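(R)-specific secondary-alkylsulfatase (Pseudomonas sp., PDB 4AXH) hydrolyses secondary alkyl sulfates enantioselectively with inversion of configuration, giving (S)-alcohols and inorganic sulfate in a zinc-dependent reaction. Local coordinates at residues 203-208 with 273-278; 281-286 with 345-350; 475-480 with 505-510. All blocks are in the same frame, centred on the assembly; numbering follows the deposited sequence.

Contacts 1 and 2 lie in the metallo-beta-lactamase domain with centres about 14 Å apart, and they share a sheet: strands 272-277 and 280-286 are neighbours, joined by a probable hydrogen bond from H275 N to L282 O (2.7 Å) and by the R274-E281 salt bridge. Contact 1 joins that sheet to the other one of the domain, where the F205 side chain is about 12 Å from that of the zinc ligand H179; contact 2 sets the same sheet against the loop after helix 330-344 through a long salt bridge. Contact 3 belongs to the helical dimerisation region, its centre about 49 Å from that of contact 1 and 45 Å from that of contact 2.

Contact 1: 203-208 with 273-278; sequences KVFAPS and ERHTVD
F205 meets two side chains of the strand facing it, V277 and H275, through different atoms of its ring. CE1 of F205 lies 4.1 Å from CG1 of V277, a plain apolar contact between side chains that approach from opposite directions. On V277 the branch that reaches the ring is the one placed between the backbone N and the carbonyl carbon (chi1 62°), while the other branch, CG2, comes 4.4 Å from CG of K203. A second corner of the phenyl ring, CE2 of F205, sits over one face of the imidazole, 4.2 Å from CG of H275. The two rings are neither stacked nor set edge to face: their planes are inclined by 53°, with centroids 5.7 Å apart.

Such contacts illustrate how the metallo-beta-lactamase fold, a sandwich of two mixed sheets, brings the sheets together through side chains, here at the outermost strand of one of them. Strand 203-207 is an inner strand of the first sheet and strand 272-277 the outermost of the second; their axes pass 10.2 Å apart and run nearly antiparallel, and no hydrogen bond joins them.

The imidazole is oriented by a bond within its own strand, and I268 packs on it as well. H275 NE2 donates to OE1 of E273 over 2.9 Å, nearly straight at 171°, in the plane of the ring and onto the oxygen's anti lone pair. The other carboxylate oxygen, E273 OE2, accepts from the backbone N of E269 and K270, which steadies the glutamate in turn. Around F205, V266 and I268 of strand 266-268 and V176 of strand 172-176 pack against the side chain, and the ring of F284 meets it from strand 280-286.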
ATOM      1  N   LYS A 203      -8.348 -35.510  -5.183  1.00 41.75           N
ATOM      2  CA  LYS A 203      -8.726 -34.250  -5.819  1.00 41.57           C
ATOM      3  C   LYS A 203      -8.363 -33.104  -4.881  1.00 44.08           C
ATOM      4  O   LYS A 203      -8.859 -33.043  -3.765  1.00 44.69           O
ATOM      5  CB  LYS A 203     -10.227 -34.247  -6.216  1.00 45.06           C
ATOM      6  CG  LYS A 203     -10.625 -35.247  -7.323  1.00 58.01           C
ATOM      7  CD  LYS A 203     -10.334 -34.701  -8.734  1.00 75.93           C
ATOM      8  CE  LYS A 203      -9.712 -35.710  -9.695  1.00 85.25           C
ATOM      9  NZ  LYS A 203      -9.174 -35.065 -10.943  1.00 85.05           N
ATOM     10  N   VAL A 204      -7.448 -32.241  -5.304  1.00 38.25           N
ATOM     11  CA  VAL A 204      -6.972 -31.120  -4.503  1.00 36.38           C
ATOM     12  C   VAL A 204      -7.418 -29.762  -5.108  1.00 41.12           C
ATOM     13  O   VAL A 204      -6.875 -29.311  -6.118  1.00 42.07           O
ATOM     14  CB  VAL A 204      -5.452 -31.227  -4.201  1.00 38.31           C
ATOM     15  CG1 VAL A 204      -4.946 -30.003  -3.459  1.00 38.59           C
ATOM     16  CG2 VAL A 204      -5.161 -32.459  -3.380  1.00 37.32           C
ATOM     17  N   PHE A 205      -8.421 -29.129  -4.480  1.00 35.98           N
ATOM     18  CA  PHE A 205      -9.013 -27.858  -4.926  1.00 34.42           C
ATOM     19  C   PHE A 205      -8.335 -26.664  -4.294  1.00 35.63           C
ATOM     20  O   PHE A 205      -7.928 -26.732  -3.134  1.00 32.88           O
ATOM     21  CB  PHE A 205     -10.515 -27.809  -4.618  1.00 35.87           C
ATOM     22  CG  PHE A 205     -11.303 -29.016  -5.069  1.00 36.48           C
ATOM     23  CD1 PHE A 205     -11.401 -30.141  -4.265  1.00 37.29           C
ATOM     24  CD2 PHE A 205     -11.967 -29.014  -6.286  1.00 39.67           C
ATOM     25  CE1 PHE A 205     -12.129 -31.258  -4.680  1.00 40.04           C
ATOM     26  CE2 PHE A 205     -12.692 -30.129  -6.705  1.00 40.16           C
ATOM     27  CZ  PHE A 205     -12.776 -31.242  -5.896  1.00 38.62           C
ATOM     28  N   ALA A 206      -8.234 -25.554  -5.062  1.00 32.16           N
ATOM     29  CA  ALA A 206      -7.611 -24.304  -4.637  1.00 31.32           C
ATOM     30  C   ALA A 206      -8.115 -23.116  -5.447  1.00 34.70           C
ATOM     31  O   ALA A 206      -8.403 -23.284  -6.624  1.00 31.51           O
ATOM     32  CB  ALA A 206      -6.083 -24.394  -4.728  1.00 31.89           C
ATOM     33  N   PRO A 207      -8.207 -21.891  -4.848  1.00 34.37           N
ATOM     34  CA  PRO A 207      -8.683 -20.729  -5.625  1.00 33.88           C
ATOM     35  C   PRO A 207      -7.678 -20.282  -6.678  1.00 39.27           C
ATOM     36  O   PRO A 207      -6.497 -20.605  -6.572  1.00 40.24           O
ATOM     37  CB  PRO A 207      -8.897 -19.659  -4.560  1.00 35.98           C
ATOM     38  CG  PRO A 207      -8.020 -20.043  -3.447  1.00 40.41           C
ATOM     39  CD  PRO A 207      -7.950 -21.524  -3.438  1.00 35.22           C
ATOM     40  N   SER A 208      -8.156 -19.553  -7.704  1.00 36.10           N
ATOM     41  CA  SER A 208      -7.377 -19.004  -8.804  1.00 35.35           C
ATOM     42  C   SER A 208      -6.109 -18.311  -8.306  1.00 40.46           C
ATOM     43  O   SER A 208      -6.173 -17.506  -7.353  1.00 41.14           O
ATOM     44  CB  SER A 208      -8.239 -17.998  -9.569  1.00 39.26           C
ATOM     45  OG  SER A 208      -7.525 -17.268 -10.556  1.00 44.53           O
ATOM     46  N   GLU A 273     -18.415 -21.739  -8.025  1.00 36.51           N
ATOM     47  CA  GLU A 273     -18.230 -23.027  -8.688  1.00 35.59           C
ATOM     48  C   GLU A 273     -18.744 -24.139  -7.851  1.00 41.88           C
ATOM     49  O   GLU A 273     -18.323 -24.293  -6.706  1.00 42.14           O
ATOM     50  CB  GLU A 273     -16.749 -23.294  -9.035  1.00 36.08           C
ATOM     51  CG  GLU A 273     -16.313 -22.706 -10.360  1.00 35.06           C
ATOM     52  CD  GLU A 273     -14.959 -23.156 -10.869  1.00 43.58           C
ATOM     53  OE1 GLU A 273     -14.661 -24.365 -10.762  1.00 36.80           O
ATOM     54  OE2 GLU A 273     -14.229 -22.315 -11.445  1.00 34.13           O
ATOM     55  N   ARG A 274     -19.652 -24.928  -8.421  1.00 41.52           N
ATOM     56  CA  ARG A 274     -20.234 -26.080  -7.736  0.50 41.76           C
ATOM     57  C   ARG A 274     -19.464 -27.325  -8.151  1.00 45.52           C
ATOM     58  O   ARG A 274     -19.174 -27.488  -9.342  1.00 47.92           O
ATOM     59  CB  ARG A 274     -21.720 -26.229  -8.095  0.50 41.98           C
ATOM     60  CG  ARG A 274     -22.630 -25.193  -7.453  0.50 48.72           C
ATOM     61  CD  ARG A 274     -24.058 -25.691  -7.415  0.50 53.42           C
ATOM     62  NE  ARG A 274     -24.156 -26.940  -6.660  0.50 58.06           N
ATOM     63  CZ  ARG A 274     -24.488 -27.029  -5.376  0.50 69.77           C
ATOM     64  NH1 ARG A 274     -24.805 -25.939  -4.684  0.50 49.97           N
ATOM     65  NH2 ARG A 274     -24.532 -28.210  -4.780  0.50 57.53           N
ATOM     66  N   HIS A 275     -19.097 -28.176  -7.183  1.00 38.88           N
ATOM     67  CA  HIS A 275     -18.364 -29.434  -7.420  1.00 37.25           C
ATOM     68  C   HIS A 275     -18.814 -30.509  -6.465  1.00 43.85           C
ATOM     69  O   HIS A 275     -19.077 -30.243  -5.287  1.00 44.71           O
ATOM     70  CB  HIS A 275     -16.856 -29.278  -7.272  1.00 36.50           C
ATOM     71  CG  HIS A 275     -16.237 -28.464  -8.340  1.00 38.81           C
ATOM     72  ND1 HIS A 275     -15.786 -29.041  -9.494  1.00 40.41           N
ATOM     73  CD2 HIS A 275     -15.990 -27.134  -8.377  1.00 40.71           C
ATOM     74  CE1 HIS A 275     -15.295 -28.047 -10.217  1.00 40.61           C
ATOM     75  NE2 HIS A 275     -15.388 -26.880  -9.577  1.00 40.73           N
ATOM     76  N   THR A 276     -18.862 -31.734  -6.964  1.00 40.74           N
ATOM     77  CA  THR A 276     -19.254 -32.879  -6.171  1.00 41.15           C
ATOM     78  C   THR A 276     -18.139 -33.912  -6.195  1.00 45.73           C
ATOM     79  O   THR A 276     -17.538 -34.144  -7.253  1.00 46.30           O
ATOM     80  CB  THR A 276     -20.732 -33.296  -6.453  1.00 50.84           C
ATOM     81  OG1 THR A 276     -21.099 -34.458  -5.687  1.00 43.87           O
ATOM     82  CG2 THR A 276     -21.017 -33.498  -7.934  1.00 52.48           C
ATOM     83  N   VAL A 277     -17.770 -34.430  -5.003  1.00 41.80           N
ATOM     84  CA  VAL A 277     -16.674 -35.399  -4.816  1.00 41.17           C
ATOM     85  C   VAL A 277     -17.007 -36.319  -3.647  1.00 48.15           C
ATOM     86  O   VAL A 277     -17.258 -35.834  -2.545  1.00 50.74           O
ATOM     87  CB  VAL A 277     -15.255 -34.720  -4.719  1.00 42.83           C
ATOM     88  CG1 VAL A 277     -15.134 -33.783  -3.520  1.00 41.55           C
ATOM     89  CG2 VAL A 277     -14.124 -35.753  -4.733  1.00 41.99           C
ATOM     90  N   ASP A 278     -17.058 -37.635  -3.889  1.00 43.80           N
ATOM     91  CA  ASP A 278     -17.395 -38.652  -2.881  1.00 42.83           C
ATOM     92  C   ASP A 278     -18.775 -38.418  -2.226  1.00 47.84           C
ATOM     93  O   ASP A 278     -18.973 -38.664  -1.032  1.00 48.25           O
ATOM     94  CB  ASP A 278     -16.262 -38.843  -1.854  1.00 44.41           C
ATOM     95  CG  ASP A 278     -16.230 -40.231  -1.233  1.00 60.90           C
ATOM     96  OD1 ASP A 278     -16.589 -41.213  -1.935  1.00 64.82           O
ATOM     97  OD2 ASP A 278     -15.827 -40.345  -0.057  1.00 61.58           O
TER

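Contact 2: 281-286 with 345-350; sequences ELEFQL and GDRTDV
E283 and R347 face each other across a long salt bridge, 3.9 Å from OE1 of E283 to NH1 of R347. The pair links strand 280-286, in the six-stranded sheet of the metallo-beta-lactamase fold, to the loop that leads from helix 330-344 into strand 350-352 of the same sheet. Each residue reaches out in its own way. The glutamate carries CG anti to the backbone N (chi1 -173°) and runs on extended, which delivers its carboxylate well clear of the strand. R347 already leaves its backbone toward the strand, and its chain bends at chi3 (-83°); the two side chains cross at about a right angle.

Nor do the flat groups lie in one plane. Carboxylate and guanidinium are turned 61° apart, and OE1 of E283 is nearly equidistant from NH1 and NH2 of R347, the latter at 4.0 Å. This is a loose electrostatic pairing, without a hydrogen bond and without the side-by-side match of a bidentate bridge.

The arginine has a firmer partner, since its NH2 donates to the carbonyl O of K343 near the end of helix 330-344. Partners of the glutamate beyond the pair are weak: a long ion pair from R274 NH1 to OE1, and a weak hydrogen bond between OE2 of E283 and OH of Y344.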
ATOM      1  N   GLU A 281     -21.306 -32.305  -1.779  1.00 46.19           N
ATOM      2  CA  GLU A 281     -21.544 -31.124  -2.592  1.00 45.68           C
ATOM      3  C   GLU A 281     -20.747 -29.976  -1.982  1.00 46.97           C
ATOM      4  O   GLU A 281     -20.802 -29.735  -0.768  1.00 44.48           O
ATOM      5  CB  GLU A 281     -23.040 -30.771  -2.616  1.00 47.78           C
ATOM      6  CG  GLU A 281     -23.846 -31.399  -3.731  1.00 60.25           C
ATOM      7  CD  GLU A 281     -25.338 -31.215  -3.532  1.00 91.24           C
ATOM      8  OE1 GLU A 281     -25.834 -30.083  -3.737  1.00 83.00           O
ATOM      9  OE2 GLU A 281     -26.006 -32.196  -3.131  1.00 96.12           O
ATOM     10  N   LEU A 282     -20.001 -29.270  -2.844  1.00 43.19           N
ATOM     11  CA  LEU A 282     -19.163 -28.132  -2.487  1.00 40.51           C
ATOM     12  C   LEU A 282     -19.447 -27.011  -3.447  1.00 42.84           C
ATOM     13  O   LEU A 282     -19.352 -27.208  -4.655  1.00 42.95           O
ATOM     14  CB  LEU A 282     -17.656 -28.477  -2.582  1.00 39.78           C
ATOM     15  CG  LEU A 282     -17.176 -29.820  -2.032  1.00 43.40           C
ATOM     16  CD1 LEU A 282     -15.879 -30.230  -2.666  1.00 42.11           C
ATOM     17  CD2 LEU A 282     -17.031 -29.771  -0.542  1.00 46.63           C
ATOM     18  N   GLU A 283     -19.802 -25.838  -2.909  1.00 38.24           N
ATOM     19  CA  GLU A 283     -19.966 -24.593  -3.648  1.00 36.28           C
ATOM     20  C   GLU A 283     -18.853 -23.704  -3.088  1.00 38.32           C
ATOM     21  O   GLU A 283     -18.748 -23.509  -1.866  1.00 38.52           O
ATOM     22  CB  GLU A 283     -21.348 -23.953  -3.432  1.00 37.10           C
ATOM     23  CG  GLU A 283     -21.605 -22.745  -4.332  1.00 48.89           C
ATOM     24  CD  GLU A 283     -23.020 -22.184  -4.416  1.00 72.37           C
ATOM     25  OE1 GLU A 283     -23.958 -22.834  -3.900  1.00 59.24           O
ATOM     26  OE2 GLU A 283     -23.195 -21.097  -5.015  1.00 76.80           O
ATOM     27  N   PHE A 284     -17.986 -23.253  -3.974  1.00 30.47           N
ATOM     28  CA  PHE A 284     -16.865 -22.376  -3.691  1.00 27.69           C
ATOM     29  C   PHE A 284     -17.194 -20.968  -4.163  1.00 31.16           C
ATOM     30  O   PHE A 284     -17.732 -20.794  -5.260  1.00 28.24           O
ATOM     31  CB  PHE A 284     -15.619 -22.881  -4.446  1.00 29.19           C
ATOM     32  CG  PHE A 284     -15.210 -24.334  -4.201  1.00 31.13           C
ATOM     33  CD1 PHE A 284     -14.589 -24.711  -3.012  1.00 33.58           C
ATOM     34  CD2 PHE A 284     -15.384 -25.299  -5.186  1.00 35.25           C
ATOM     35  CE1 PHE A 284     -14.196 -26.026  -2.791  1.00 35.86           C
ATOM     36  CE2 PHE A 284     -14.975 -26.622  -4.974  1.00 39.42           C
ATOM     37  CZ  PHE A 284     -14.401 -26.982  -3.766  1.00 38.07           C
ATOM     38  N   GLN A 285     -16.866 -19.960  -3.342  1.00 31.38           N
ATOM     39  CA  GLN A 285     -17.051 -18.541  -3.665  1.00 31.91           C
ATOM     40  C   GLN A 285     -15.690 -17.851  -3.644  1.00 37.77           C
ATOM     41  O   GLN A 285     -15.111 -17.721  -2.571  1.00 39.96           O
ATOM     42  CB  GLN A 285     -17.995 -17.859  -2.660  1.00 33.28           C
ATOM     43  CG  GLN A 285     -18.055 -16.320  -2.821  1.00 43.30           C
ATOM     44  CD  GLN A 285     -18.558 -15.548  -1.619  1.00 65.39           C
ATOM     45  OE1 GLN A 285     -18.691 -16.078  -0.496  1.00 53.06           O
ATOM     46  NE2 GLN A 285     -18.808 -14.254  -1.844  1.00 64.15           N
ATOM     47  N   LEU A 286     -15.189 -17.406  -4.807  1.00 32.04           N
ATOM     48  CA  LEU A 286     -13.903 -16.731  -4.862  1.00 31.55           C
ATOM     49  C   LEU A 286     -13.928 -15.402  -4.102  1.00 35.30           C
ATOM     50  O   LEU A 286     -14.744 -14.541  -4.417  1.00 36.73           O
ATOM     51  CB  LEU A 286     -13.491 -16.471  -6.327  1.00 31.99           C
ATOM     52  CG  LEU A 286     -12.878 -17.618  -7.152  1.00 37.14           C
ATOM     53  CD1 LEU A 286     -12.562 -17.132  -8.568  1.00 38.27           C
ATOM     54  CD2 LEU A 286     -11.590 -18.101  -6.559  1.00 38.13           C
ATOM     55  N   GLY A 345     -26.530 -16.686   3.712  1.00 33.83           N
ATOM     56  CA  GLY A 345     -27.138 -16.296   4.979  1.00 34.59           C
ATOM     57  C   GLY A 345     -28.465 -16.936   5.328  1.00 40.67           C
ATOM     58  O   GLY A 345     -28.648 -17.393   6.456  1.00 38.45           O
ATOM     59  N   ASP A 346     -29.382 -17.017   4.344  1.00 42.37           N
ATOM     60  CA  ASP A 346     -30.711 -17.628   4.526  1.00 43.76           C
ATOM     61  C   ASP A 346     -30.697 -19.163   4.465  1.00 48.16           C
ATOM     62  O   ASP A 346     -31.649 -19.789   4.957  1.00 48.21           O
ATOM     63  CB  ASP A 346     -31.712 -17.070   3.510  1.00 46.62           C
ATOM     64  CG  ASP A 346     -31.732 -15.551   3.398  1.00 60.53           C
ATOM     65  OD1 ASP A 346     -31.613 -14.872   4.453  1.00 59.77           O
ATOM     66  OD2 ASP A 346     -31.871 -15.041   2.259  1.00 69.86           O
ATOM     67  N   ARG A 347     -29.588 -19.756   3.907  1.00 43.88           N
ATOM     68  CA  ARG A 347     -29.298 -21.198   3.717  1.00 42.14           C
ATOM     69  C   ARG A 347     -28.264 -21.779   4.703  1.00 45.92           C
ATOM     70  O   ARG A 347     -27.753 -22.884   4.462  1.00 45.98           O
ATOM     71  CB  ARG A 347     -28.702 -21.393   2.339  1.00 37.47           C
ATOM     72  CG  ARG A 347     -29.658 -21.339   1.199  1.00 42.68           C
ATOM     73  CD  ARG A 347     -28.946 -21.851  -0.024  1.00 38.55           C
ATOM     74  NE  ARG A 347     -28.125 -20.893  -0.735  1.00 33.05           N
ATOM     75  CZ  ARG A 347     -27.447 -21.214  -1.828  1.00 47.71           C
ATOM     76  NH1 ARG A 347     -27.472 -22.459  -2.291  1.00 53.76           N
ATOM     77  NH2 ARG A 347     -26.776 -20.288  -2.494  1.00 34.50           N
ATOM     78  N   THR A 348     -27.918 -21.048   5.779  1.00 40.98           N
ATOM     79  CA  THR A 348     -26.889 -21.518   6.705  1.00 40.00           C
ATOM     80  C   THR A 348     -27.306 -21.583   8.139  1.00 43.80           C
ATOM     81  O   THR A 348     -27.849 -20.612   8.658  1.00 44.98           O
ATOM     82  CB  THR A 348     -25.507 -20.902   6.421  1.00 48.93           C
ATOM     83  OG1 THR A 348     -24.575 -21.420   7.368  1.00 58.05           O
ATOM     84  CG2 THR A 348     -25.498 -19.412   6.502  1.00 49.60           C
ATOM     85  N   ASP A 349     -27.076 -22.752   8.776  1.00 39.17           N
ATOM     86  CA  ASP A 349     -27.440 -23.019  10.174  1.00 38.04           C
ATOM     87  C   ASP A 349     -26.259 -22.828  11.107  1.00 41.00           C
ATOM     88  O   ASP A 349     -26.429 -22.422  12.244  1.00 40.82           O
ATOM     89  CB  ASP A 349     -28.021 -24.441  10.335  1.00 39.62           C
ATOM     90  CG  ASP A 349     -29.385 -24.681   9.688  1.00 54.37           C
ATOM     91  OD1 ASP A 349     -30.045 -23.680   9.269  1.00 56.95           O
ATOM     92  OD2 ASP A 349     -29.802 -25.865   9.598  1.00 56.91           O
ATOM     93  N   VAL A 350     -25.064 -23.170  10.651  1.00 37.70           N
ATOM     94  CA  VAL A 350     -23.849 -23.035  11.442  1.00 36.12           C
ATOM     95  C   VAL A 350     -22.734 -22.612  10.556  1.00 36.85           C
ATOM     96  O   VAL A 350     -22.519 -23.220   9.524  1.00 36.02           O
ATOM     97  CB  VAL A 350     -23.506 -24.274  12.314  1.00 39.86           C
ATOM     98  CG1 VAL A 350     -23.910 -25.572  11.636  1.00 39.09           C
ATOM     99  CG2 VAL A 350     -22.034 -24.281  12.742  1.00 39.69           C
TER

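Contact 3: 475-480 with 505-510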
ATOM      1  N   GLY A 475       2.256   6.544  35.335  1.00 61.20           N
ATOM      2  CA  GLY A 475       1.525   5.491  34.644  1.00 59.68           C
ATOM      3  C   GLY A 475       1.382   5.763  33.159  1.00 60.42           C
ATOM      4  O   GLY A 475       0.581   5.115  32.486  1.00 61.63           O
ATOM      5  N   ASP A 476       2.156   6.725  32.640  1.00 53.53           N
ATOM      6  CA  ASP A 476       2.190   7.135  31.233  1.00 52.86           C
ATOM      7  C   ASP A 476       3.329   6.389  30.549  1.00 55.19           C
ATOM      8  O   ASP A 476       4.314   6.987  30.094  1.00 55.25           O
ATOM      9  CB  ASP A 476       2.368   8.670  31.135  1.00 55.58           C
ATOM     10  CG  ASP A 476       2.304   9.300  29.747  1.00 73.08           C
ATOM     11  OD1 ASP A 476       2.007   8.571  28.766  1.00 83.42           O
ATOM     12  OD2 ASP A 476       2.558  10.523  29.640  1.00 73.52           O
ATOM     13  N   TYR A 477       3.182   5.047  30.486  1.00 50.60           N
ATOM     14  CA  TYR A 477       4.139   4.102  29.876  1.00 48.16           C
ATOM     15  C   TYR A 477       4.326   4.340  28.386  1.00 53.20           C
ATOM     16  O   TYR A 477       5.379   4.027  27.847  1.00 54.84           O
ATOM     17  CB  TYR A 477       3.735   2.649  30.142  1.00 46.39           C
ATOM     18  CG  TYR A 477       3.527   2.338  31.603  1.00 42.87           C
ATOM     19  CD1 TYR A 477       4.593   2.347  32.496  1.00 42.72           C
ATOM     20  CD2 TYR A 477       2.256   2.095  32.108  1.00 43.17           C
ATOM     21  CE1 TYR A 477       4.401   2.104  33.852  1.00 43.62           C
ATOM     22  CE2 TYR A 477       2.053   1.827  33.460  1.00 44.09           C
ATOM     23  CZ  TYR A 477       3.133   1.825  34.330  1.00 50.84           C
ATOM     24  OH  TYR A 477       2.966   1.543  35.662  1.00 44.60           O
ATOM     25  N   ARG A 478       3.321   4.919  27.738  1.00 49.87           N
ATOM     26  CA  ARG A 478       3.332   5.253  26.330  1.00 50.08           C
ATOM     27  C   ARG A 478       4.371   6.335  26.069  1.00 57.00           C
ATOM     28  O   ARG A 478       5.171   6.209  25.135  1.00 56.51           O
ATOM     29  CB  ARG A 478       1.923   5.698  25.899  1.00 48.08           C
ATOM     30  CG  ARG A 478       1.594   5.262  24.493  1.00 54.16           C
ATOM     31  CD  ARG A 478       0.245   5.755  24.107  1.00 55.16           C
ATOM     32  NE  ARG A 478       0.247   6.263  22.736  1.00 61.05           N
ATOM     33  CZ  ARG A 478      -0.833   6.748  22.148  1.00 70.20           C
ATOM     34  NH1 ARG A 478      -1.988   6.784  22.799  1.00 45.25           N
ATOM     35  NH2 ARG A 478      -0.771   7.192  20.897  1.00 64.72           N
ATOM     36  N   TRP A 479       4.388   7.385  26.918  1.00 56.18           N
ATOM     37  CA  TRP A 479       5.363   8.459  26.779  1.00 56.72           C
ATOM     38  C   TRP A 479       6.736   7.980  27.229  1.00 58.07           C
ATOM     39  O   TRP A 479       7.723   8.262  26.554  1.00 57.06           O
ATOM     40  CB  TRP A 479       4.911   9.740  27.483  1.00 56.57           C
ATOM     41  CG  TRP A 479       5.904  10.865  27.399  1.00 58.53           C
ATOM     42  CD1 TRP A 479       6.593  11.427  28.436  1.00 61.65           C
ATOM     43  CD2 TRP A 479       6.370  11.520  26.205  1.00 58.20           C
ATOM     44  NE1 TRP A 479       7.453  12.397  27.962  1.00 60.95           N
ATOM     45  CE2 TRP A 479       7.320  12.489  26.603  1.00 61.71           C
ATOM     46  CE3 TRP A 479       6.047  11.409  24.844  1.00 59.19           C
ATOM     47  CZ2 TRP A 479       7.947  13.338  25.694  1.00 60.82           C
ATOM     48  CZ3 TRP A 479       6.691  12.233  23.939  1.00 60.94           C
ATOM     49  CH2 TRP A 479       7.634  13.182  24.365  1.00 61.70           C
ATOM     50  N   ALA A 480       6.788   7.186  28.309  1.00 53.00           N
ATOM     51  CA  ALA A 480       8.021   6.584  28.793  1.00 52.85           C
ATOM     52  C   ALA A 480       8.787   5.853  27.662  1.00 58.54           C
ATOM     53  O   ALA A 480       9.967   6.137  27.486  1.00 60.15           O
ATOM     54  CB  ALA A 480       7.724   5.624  29.925  1.00 53.49           C
ATOM     55  N   MET A 505       7.382  -0.971  28.494  1.00 36.27           N
ATOM     56  CA  MET A 505       6.857  -1.816  27.391  1.00 34.44           C
ATOM     57  C   MET A 505       6.079  -2.980  27.963  1.00 39.03           C
ATOM     58  O   MET A 505       4.992  -3.277  27.491  1.00 39.06           O
ATOM     59  CB  MET A 505       7.993  -2.415  26.559  1.00 35.98           C
ATOM     60  CG  MET A 505       8.417  -1.563  25.408  1.00 38.34           C
ATOM     61  SD  MET A 505       8.848  -2.601  23.999  1.00 41.02           S
ATOM     62  CE  MET A 505       9.720  -1.391  23.005  1.00 37.60           C
ATOM     63  N   GLU A 506       6.659  -3.648  28.979  1.00 35.78           N
ATOM     64  CA  GLU A 506       6.107  -4.782  29.706  1.00 35.79           C
ATOM     65  C   GLU A 506       4.741  -4.446  30.297  1.00 43.02           C
ATOM     66  O   GLU A 506       3.828  -5.276  30.207  1.00 46.62           O
ATOM     67  CB  GLU A 506       7.094  -5.173  30.806  1.00 37.41           C
ATOM     68  CG  GLU A 506       6.701  -6.368  31.649  1.00 50.39           C
ATOM     69  CD  GLU A 506       7.842  -6.816  32.530  1.00 59.36           C
ATOM     70  OE1 GLU A 506       8.093  -6.161  33.570  1.00 43.08           O
ATOM     71  OE2 GLU A 506       8.554  -7.757  32.112  1.00 43.82           O
ATOM     72  N   GLN A 507       4.598  -3.233  30.895  1.00 38.14           N
ATOM     73  CA  GLN A 507       3.361  -2.713  31.487  1.00 36.69           C
ATOM     74  C   GLN A 507       2.338  -2.482  30.388  1.00 37.88           C
ATOM     75  O   GLN A 507       1.173  -2.804  30.597  1.00 37.90           O
ATOM     76  CB  GLN A 507       3.604  -1.416  32.295  1.00 38.23           C
ATOM     77  CG  GLN A 507       4.395  -1.578  33.619  1.00 24.07           C
ATOM     78  CD  GLN A 507       3.802  -2.544  34.617  1.00 50.05           C
ATOM     79  OE1 GLN A 507       2.651  -2.412  35.049  1.00 38.14           O
ATOM     80  NE2 GLN A 507       4.614  -3.509  35.062  1.00 58.79           N
ATOM     81  N   LEU A 508       2.780  -1.998  29.191  1.00 33.24           N
ATOM     82  CA  LEU A 508       1.932  -1.812  27.996  1.00 33.19           C
ATOM     83  C   LEU A 508       1.410  -3.174  27.493  1.00 43.96           C
ATOM     84  O   LEU A 508       0.285  -3.253  26.995  1.00 45.60           O
ATOM     85  CB  LEU A 508       2.655  -1.082  26.864  1.00 31.81           C
ATOM     86  CG  LEU A 508       3.010   0.398  27.112  1.00 35.63           C
ATOM     87  CD1 LEU A 508       3.950   0.923  26.023  1.00 35.54           C
ATOM     88  CD2 LEU A 508       1.779   1.278  27.183  1.00 33.19           C
ATOM     89  N   GLY A 509       2.231  -4.217  27.656  1.00 41.07           N
ATOM     90  CA  GLY A 509       1.915  -5.593  27.304  1.00 40.26           C
ATOM     91  C   GLY A 509       0.906  -6.160  28.273  1.00 45.09           C
ATOM     92  O   GLY A 509      -0.023  -6.853  27.857  1.00 42.45           O
ATOM     93  N   TYR A 510       1.077  -5.845  29.588  1.00 43.65           N
ATOM     94  CA  TYR A 510       0.150  -6.250  30.645  1.00 43.89           C
ATOM     95  C   TYR A 510      -1.214  -5.577  30.437  1.00 43.78           C
ATOM     96  O   TYR A 510      -2.231  -6.119  30.847  1.00 42.34           O
ATOM     97  CB  TYR A 510       0.689  -5.845  32.035  1.00 47.34           C
ATOM     98  CG  TYR A 510       1.910  -6.596  32.540  1.00 51.83           C
ATOM     99  CD1 TYR A 510       2.211  -7.877  32.077  1.00 53.87           C
ATOM    100  CD2 TYR A 510       2.742  -6.045  33.514  1.00 52.57           C
ATOM    101  CE1 TYR A 510       3.324  -8.577  32.548  1.00 54.81           C
ATOM    102  CE2 TYR A 510       3.877  -6.724  33.967  1.00 53.56           C
ATOM    103  CZ  TYR A 510       4.165  -7.991  33.480  1.00 59.78           C
ATOM    104  OH  TYR A 510       5.267  -8.687  33.921  1.00 58.11           O
TER
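The phenol ring of Y477 is covered on both faces. Over the centre of one lies CB of Q507, 3.6 Å from the ring centroid and only 4° off the ring normal, a CH-pi contact; the opposite face has the backbone carbonyl carbon of G475, 3.9 Å above the plane and displaced toward the rim. CG of Q507 extends the cover on the glutamine side, 3.7 Å from CE1 of Y477. Beyond it the glutamine chain bends at chi2 (-57°), and its amide plane stands at 49° to the phenol. The same amide reaches a second ring in its own helix: OE1 of Q507 lies at the edge of Y510, in the ring plane.

Alongside the phenol, L508 takes the base of the tyrosine. Its CD2 is 3.8 Å from CB of Y477 and 4.0 Å from the backbone N of R478, while CD1 of L508 lies 3.9 Å from Y477 O, so both methyl branches pack on the first turn of helix 477-490.

That turn is prepared by two terminal motifs back to back. G475, with positive phi, is the C-prime residue of the Schellman motif that ends helix 461-474, and D476 directly after it N-caps the next helix, its OD1 accepting from W479 N (3.2 Å) from above the carboxylate plane. This helix-to-helix joint belongs to the dimerisation region, whose family falls in the TPR clan. The guanidinium end of R478 leads off to a cation-pi contact with F445 of the second subunit.

Across the interface there is no hydrogen bond. S38 OG engages Y477 OH, while the cover on both faces restricts the ring's turning. T41 OG1 and S38 N at Q507 OE1, with P36 O at NE2, imply that the N-terminal segment fixes the amide's rotation, leaving carbon and pi surfaces to join the helices.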